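Local coordinates for D-alanyl transferase DltD (Enterococcus faecium TX0133A04, PDB 6PFX), which probably transfers D-alanine onto lipoteichoic acid, taking part in lipoteichoic acid biosynthesis in the Gram-positive cell wall, at residues 321-325 with 326-330; 334-337 with 338-341; 353-356 with 357-361. All coordinates share one frame; numbering follows the deposited sequence.

Contact 1: residues 321-325 with 326-330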
# COMPACT_ATOMS: atom_id res chain seq x y z
N GLN A 321 -1.67 14.74 -7.95
CA GLN A 321 -0.70 13.85 -8.60
C GLN A 321 -1.41 12.74 -9.35
O GLN A 321 -1.01 12.36 -10.47
CB GLN A 321 0.26 13.27 -7.55
CG GLN A 321 1.44 12.42 -8.13
CD GLN A 321 2.49 12.12 -7.06
OE1 GLN A 321 2.43 12.67 -5.95
NE2 GLN A 321 3.44 11.25 -7.38
N LEU A 322 -2.47 12.20 -8.75
CA LEU A 322 -3.23 11.11 -9.37
C LEU A 322 -4.02 11.62 -10.57
O LEU A 322 -3.84 11.13 -11.69
CB LEU A 322 -4.14 10.49 -8.30
CG LEU A 322 -3.42 9.65 -7.24
CD1 LEU A 322 -4.31 9.28 -6.08
CD2 LEU A 322 -2.88 8.36 -7.86
N ASN A 323 -4.88 12.62 -10.35
CA ASN A 323 -5.80 13.09 -11.38
C ASN A 323 -5.05 13.69 -12.56
O ASN A 323 -5.47 13.52 -13.72
CB ASN A 323 -6.75 14.13 -10.80
CG ASN A 323 -7.74 13.54 -9.82
OD1 ASN A 323 -8.04 12.35 -9.83
ND2 ASN A 323 -8.29 14.40 -8.97
N SER A 324 -3.98 14.44 -12.30
CA SER A 324 -3.27 15.09 -13.39
C SER A 324 -2.69 14.07 -14.36
O SER A 324 -2.38 14.42 -15.51
CB SER A 324 -2.13 15.97 -12.86
OG SER A 324 -1.08 15.20 -12.32
N GLN A 325 -2.50 12.83 -13.92
CA GLN A 325 -1.91 11.80 -14.76
C GLN A 325 -2.91 10.76 -15.22
O GLN A 325 -2.53 9.81 -15.92
CB GLN A 325 -0.76 11.13 -13.98
CG GLN A 325 0.32 12.14 -13.54
CD GLN A 325 1.49 11.43 -12.91
OE1 GLN A 325 2.48 11.10 -13.58
NE2 GLN A 325 1.41 11.20 -11.60
N GLY A 326 -4.19 10.93 -14.90
CA GLY A 326 -5.23 10.06 -15.41
C GLY A 326 -5.76 9.04 -14.44
O GLY A 326 -6.65 8.26 -14.82
N PHE A 327 -5.27 9.02 -13.20
CA PHE A 327 -5.78 8.14 -12.16
C PHE A 327 -6.94 8.87 -11.49
O PHE A 327 -6.72 9.73 -10.64
CB PHE A 327 -4.68 7.82 -11.17
CG PHE A 327 -3.51 7.06 -11.75
CD1 PHE A 327 -3.53 5.67 -11.82
CD2 PHE A 327 -2.38 7.72 -12.18
CE1 PHE A 327 -2.46 4.97 -12.31
CE2 PHE A 327 -1.30 7.04 -12.66
CZ PHE A 327 -1.34 5.64 -12.73
N ASN A 328 -8.17 8.54 -11.89
CA ASN A 328 -9.33 9.31 -11.44
C ASN A 328 -10.29 8.49 -10.59
O ASN A 328 -11.37 8.98 -10.25
CB ASN A 328 -10.10 9.88 -12.64
CG ASN A 328 -9.28 10.84 -13.45
OD1 ASN A 328 -9.14 10.70 -14.67
ND2 ASN A 328 -8.73 11.84 -12.80
N ARG A 329 -9.90 7.27 -10.21
CA ARG A 329 -10.75 6.38 -9.42
C ARG A 329 -10.18 6.35 -8.01
O ARG A 329 -9.23 5.61 -7.72
CB ARG A 329 -10.79 4.99 -10.04
CG ARG A 329 -11.79 4.05 -9.39
CD ARG A 329 -11.72 2.65 -9.99
NE ARG A 329 -12.09 2.56 -11.39
CZ ARG A 329 -11.22 2.52 -12.39
NH1 ARG A 329 -9.92 2.62 -12.16
NH2 ARG A 329 -11.65 2.40 -13.64
N ILE A 330 -10.77 7.16 -7.14
CA ILE A 330 -10.20 7.47 -5.84
C ILE A 330 -11.34 7.51 -4.84
O ILE A 330 -12.32 8.24 -5.04
CB ILE A 330 -9.47 8.82 -5.83
CG1 ILE A 330 -8.36 8.88 -6.88
CG2 ILE A 330 -8.88 9.11 -4.43
CD1 ILE A 330 -7.76 10.24 -7.07
O HOH W 1 -7.53 13.20 -15.50
O HOH W 2 -10.80 11.48 -8.99
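Leu-322, in the last turn of helix 308-323, splits its two methyl groups between Phe-327 and Ile-330. CD2 of Leu-322 rests 3.8 Å from Phe-327 CB, and the two side chains cross at about a right angle. CD1 of Leu-322 meets the end of the other side chain, 3.7 Å from Ile-330 CD1, because Ile-330 runs extended through CG1 and carries this methyl back to the helix. With CG beside the backbone N (chi1 -63°), the Phe-327 ring sits next to Leu-322 O. That oxygen lies at the ring edge, in plane, with Gln-325 CB also near the plane. Leu-322 O accepts from Phe-327 N at 3.0 Å and from Gln-325 N on the opposite face of its plane. Gly-326 N donates to Asn-323 O at 3.1 Å, closing a type I turn; the Phe-327 N to Leu-322 O bond, with Gly-326 at positive phi (104°), makes the helix end a Schellman motif. Asn-323 and Asn-328 join by their amides, the planes turned 36° from each other: ND2 of Asn-328 comes from above the carbonyl plane to OD1 of Asn-323 at 3.1 Å. One water bridges Asn-323 O to Asn-328 OD1, another Asn-323 OD1 to Asn-328 O. Gln-325 NE2 reaches back to Gln-321 O at 2.9 Å, nearly straight. Phe-327 also stacks with Tyr-375, and Leu-322 packs on helix 271-284. Leu-322, Phe-327 and Ile-330 thus supply apolar packing and the two asparagines a watered polar link, while Gln-321 O, Gln-276 and Asp-378 satisfy the buried Gln-325 amide, where the chain leaves the helix for strand 330-332.

Contact 2: residues 334-337 with 338-341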
# COMPACT_ATOMS: atom_id res chain seq x y z
N VAL A 334 -10.94 11.10 3.75
CA VAL A 334 -10.38 12.01 4.75
C VAL A 334 -11.49 12.71 5.51
O VAL A 334 -11.35 12.99 6.71
CB VAL A 334 -9.43 13.01 4.06
CG1 VAL A 334 -8.95 14.10 5.00
CG2 VAL A 334 -8.25 12.23 3.47
N ASN A 335 -12.60 13.01 4.84
CA ASN A 335 -13.70 13.70 5.49
C ASN A 335 -14.56 12.78 6.38
O ASN A 335 -15.56 13.25 6.93
CB ASN A 335 -14.58 14.44 4.48
CG ASN A 335 -15.47 13.50 3.66
OD1 ASN A 335 -15.46 12.28 3.82
ND2 ASN A 335 -16.28 14.10 2.78
N GLN A 336 -14.16 11.52 6.57
CA GLN A 336 -14.86 10.60 7.47
C GLN A 336 -14.19 10.52 8.83
O GLN A 336 -14.46 9.60 9.60
CB GLN A 336 -14.94 9.22 6.83
CG GLN A 336 -15.76 9.19 5.56
CD GLN A 336 -17.19 9.55 5.81
OE1 GLN A 336 -17.86 8.93 6.64
NE2 GLN A 336 -17.68 10.57 5.11
N ALA A 337 -13.30 11.47 9.13
CA ALA A 337 -12.59 11.48 10.40
C ALA A 337 -13.52 11.42 11.61
O ALA A 337 -13.19 10.80 12.62
CB ALA A 337 -11.72 12.73 10.48
N GLY A 338 -14.68 12.07 11.53
CA GLY A 338 -15.67 12.08 12.59
C GLY A 338 -16.65 10.95 12.62
O GLY A 338 -17.51 10.91 13.51
N THR A 339 -16.55 10.00 11.70
CA THR A 339 -17.47 8.86 11.65
C THR A 339 -17.02 7.82 12.66
O THR A 339 -15.94 7.24 12.55
CB THR A 339 -17.51 8.31 10.23
OG1 THR A 339 -17.94 9.35 9.34
CG2 THR A 339 -18.45 7.13 10.16
N ASN A 340 -17.83 7.60 13.69
CA ASN A 340 -17.45 6.62 14.69
C ASN A 340 -17.20 5.26 14.05
O ASN A 340 -17.95 4.80 13.18
CB ASN A 340 -18.53 6.50 15.77
CG ASN A 340 -18.55 7.70 16.70
OD1 ASN A 340 -17.57 8.44 16.79
ND2 ASN A 340 -19.66 7.90 17.39
N TYR A 341 -16.14 4.61 14.53
CA TYR A 341 -15.79 3.24 14.17
C TYR A 341 -15.32 3.12 12.73
O TYR A 341 -15.23 2.00 12.21
CB TYR A 341 -16.96 2.29 14.46
CG TYR A 341 -17.61 2.60 15.77
CD1 TYR A 341 -16.87 2.69 16.94
CD2 TYR A 341 -18.97 2.84 15.84
CE1 TYR A 341 -17.47 2.99 18.15
CE2 TYR A 341 -19.58 3.14 17.03
CZ TYR A 341 -18.84 3.21 18.19
OH TYR A 341 -19.45 3.52 19.39
O HOH W 3 -16.23 13.42 9.54
O HOH W 4 -13.82 8.36 13.55
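Thr-339 closes on Gln-336 twice, once through its backbone and once through its side chain. Its N-H donates to Gln-336 O, with Thr-339 N 3.0 Å from that oxygen, the bond of a type I turn running from Gln-336 to Thr-339. Its hydroxyl, placed beside the backbone N, gives its proton to the side-chain oxygen of Gln-336, with Thr-339 OG1 2.7 Å from Gln-336 OE1. The hydroxyl approaches from above the carbonyl plane of that amide. Gln-336 can present OE1 there because its chain folds about the CB-CG bond (chi2 -63°) and comes back alongside the turn. The other end of the amide is used too: Gln-336 NE2 donates to Asn-335 OD1 at 3.1 Å, so both ends of the amide are held and its rotation is fixed. Water supplies the backbone groups of the turn. One molecule donates to Asn-335 O and accepts from Gly-338 N at 2.9 Å. A second donates to Ala-337 O at 2.7 Å and to Thr-339 O at 2.6 Å, bridging these two carbonyls. Ala-337 N makes a weak bond to Val-334 O at 3.5 Å, an i+3 to i bond of the short 3-10 segment at 334-335. Ala-337 also pairs through its backbone with Glu-298 and packs on Pro-295, which anchors this surface loop to the chain beyond strand 288-293. With one amide bridging neighbours on both sides and waters serving the main chain, polar bonds, more than apolar contacts, appear to hold the turn within residues 334-341.

Contact 3: residues 353-356 with 357-361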
# COMPACT_ATOMS: atom_id res chain seq x y z
N GLY A 353 -15.02 1.71 8.19
CA GLY A 353 -14.17 2.18 7.12
C GLY A 353 -14.00 1.15 6.02
O GLY A 353 -14.15 1.46 4.84
N TRP A 354 -13.71 -0.09 6.41
CA TRP A 354 -13.68 -1.18 5.43
C TRP A 354 -15.04 -1.37 4.78
O TRP A 354 -15.12 -1.68 3.59
CB TRP A 354 -13.17 -2.48 6.06
CG TRP A 354 -11.68 -2.55 6.19
CD1 TRP A 354 -10.96 -2.76 7.34
CD2 TRP A 354 -10.71 -2.44 5.13
NE1 TRP A 354 -9.61 -2.78 7.05
CE2 TRP A 354 -9.44 -2.59 5.71
CE3 TRP A 354 -10.81 -2.24 3.75
CZ2 TRP A 354 -8.27 -2.53 4.95
CZ3 TRP A 354 -9.65 -2.18 3.00
CH2 TRP A 354 -8.39 -2.33 3.61
N LEU A 355 -16.13 -1.22 5.53
CA LEU A 355 -17.43 -1.33 4.89
C LEU A 355 -17.63 -0.21 3.87
O LEU A 355 -18.12 -0.46 2.76
CB LEU A 355 -18.55 -1.33 5.92
CG LEU A 355 -19.96 -1.38 5.34
CD1 LEU A 355 -20.18 -2.70 4.61
CD2 LEU A 355 -21.03 -1.18 6.41
N ALA A 356 -17.21 1.01 4.21
CA ALA A 356 -17.34 2.12 3.26
C ALA A 356 -16.50 1.85 2.03
O ALA A 356 -16.91 2.15 0.90
CB ALA A 356 -16.89 3.43 3.90
N ALA A 357 -15.30 1.32 2.23
CA ALA A 357 -14.44 1.00 1.11
C ALA A 357 -15.11 -0.01 0.19
O ALA A 357 -14.99 0.08 -1.04
CB ALA A 357 -13.09 0.50 1.63
N ASP A 358 -15.83 -0.97 0.78
CA ASP A 358 -16.48 -1.99 -0.03
C ASP A 358 -17.47 -1.38 -1.01
O ASP A 358 -17.75 -1.99 -2.06
CB ASP A 358 -17.18 -3.04 0.83
CG ASP A 358 -17.60 -4.25 0.00
OD1 ASP A 358 -16.71 -4.81 -0.67
OD2 ASP A 358 -18.81 -4.60 -0.02
N GLN A 359 -18.07 -0.23 -0.68
CA GLN A 359 -19.03 0.39 -1.58
C GLN A 359 -18.38 0.85 -2.87
O GLN A 359 -19.09 1.10 -3.86
CB GLN A 359 -19.73 1.55 -0.88
CG GLN A 359 -20.34 1.18 0.47
CD GLN A 359 -21.11 -0.13 0.48
OE1 GLN A 359 -22.07 -0.30 -0.27
NE2 GLN A 359 -20.68 -1.07 1.31
N GLN A 360 -17.07 1.04 -2.88
CA GLN A 360 -16.36 1.36 -4.10
C GLN A 360 -15.56 0.18 -4.62
O GLN A 360 -15.44 0.03 -5.83
CB GLN A 360 -15.50 2.61 -3.91
CG GLN A 360 -16.42 3.83 -3.58
CD GLN A 360 -15.68 5.13 -3.43
OE1 GLN A 360 -14.90 5.53 -4.31
NE2 GLN A 360 -15.92 5.82 -2.32
N ILE A 361 -15.06 -0.69 -3.74
CA ILE A 361 -14.32 -1.87 -4.20
C ILE A 361 -15.25 -2.80 -4.97
O ILE A 361 -14.89 -3.30 -6.05
CB ILE A 361 -13.68 -2.62 -3.02
CG1 ILE A 361 -12.53 -1.82 -2.41
CG2 ILE A 361 -13.27 -4.05 -3.44
CD1 ILE A 361 -12.14 -2.31 -1.00
O HOH W 5 -17.88 4.54 -0.20
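The indole of Trp-354 meets Ala-357 obliquely, CE3 lying 4.1 Å from Ala-357 CB; Leu-48, Leu-349 and Pro-56 also touch this side chain. The second flat group, the amide of Gln-359, points an N-H within its own plane at Leu-355 O, with NE2 3.0 Å from that oxygen and the bond almost straight (169°). A bend at chi2 (-45°) folds the glutamine back along the helix, and NE2 also comes 3.7 Å from Leu-355 CD1. Tyr-217 OH is a further partner of Gln-359 NE2. Helix 351-365 belongs to the SGNH-hydrolase-like fold of the DltD family, a parallel sheet flanked by helices; here Ala-357 and Ile-361 pack on strand 288-293. Trp-354 lies near, without touching, Ser-46, Asp-345 and His-348, whose geometry is consistent with a catalytic triad. Regular i to i+4 bonds link Ala-357 N to Gly-353 O at 2.9 Å and Asp-358 N to Trp-354 O at 3.0 Å. Gln-359 N departs from this pattern: it binds Ala-356 O at 3.1 Å and Leu-355 O weakly. A water joins Ala-356 O to Gln-360 NE2, while the carboxylate of Asp-358 forms a salt bridge with Arg-65.

How the contacts relate
The three contacts follow one another along the chain, and none nests within or crosses another. Contact 1 reverses the chain at the end of helix 308-323 and delivers it to strand 330-332, an outermost strand of the parallel sheet. Contact 2, about 23 Å away between centres, closes a small turn in the loop beyond that strand. The chain then enters helix 351-365, where contact 3 forms within consecutive helical turns, about 13 Å from contact 2 between centres. Contacts 1 and 3 meet by packing, Ile-330 O lying 3.8 Å from Gln-360 OE1, which is where the start of the edge strand touches the later helix.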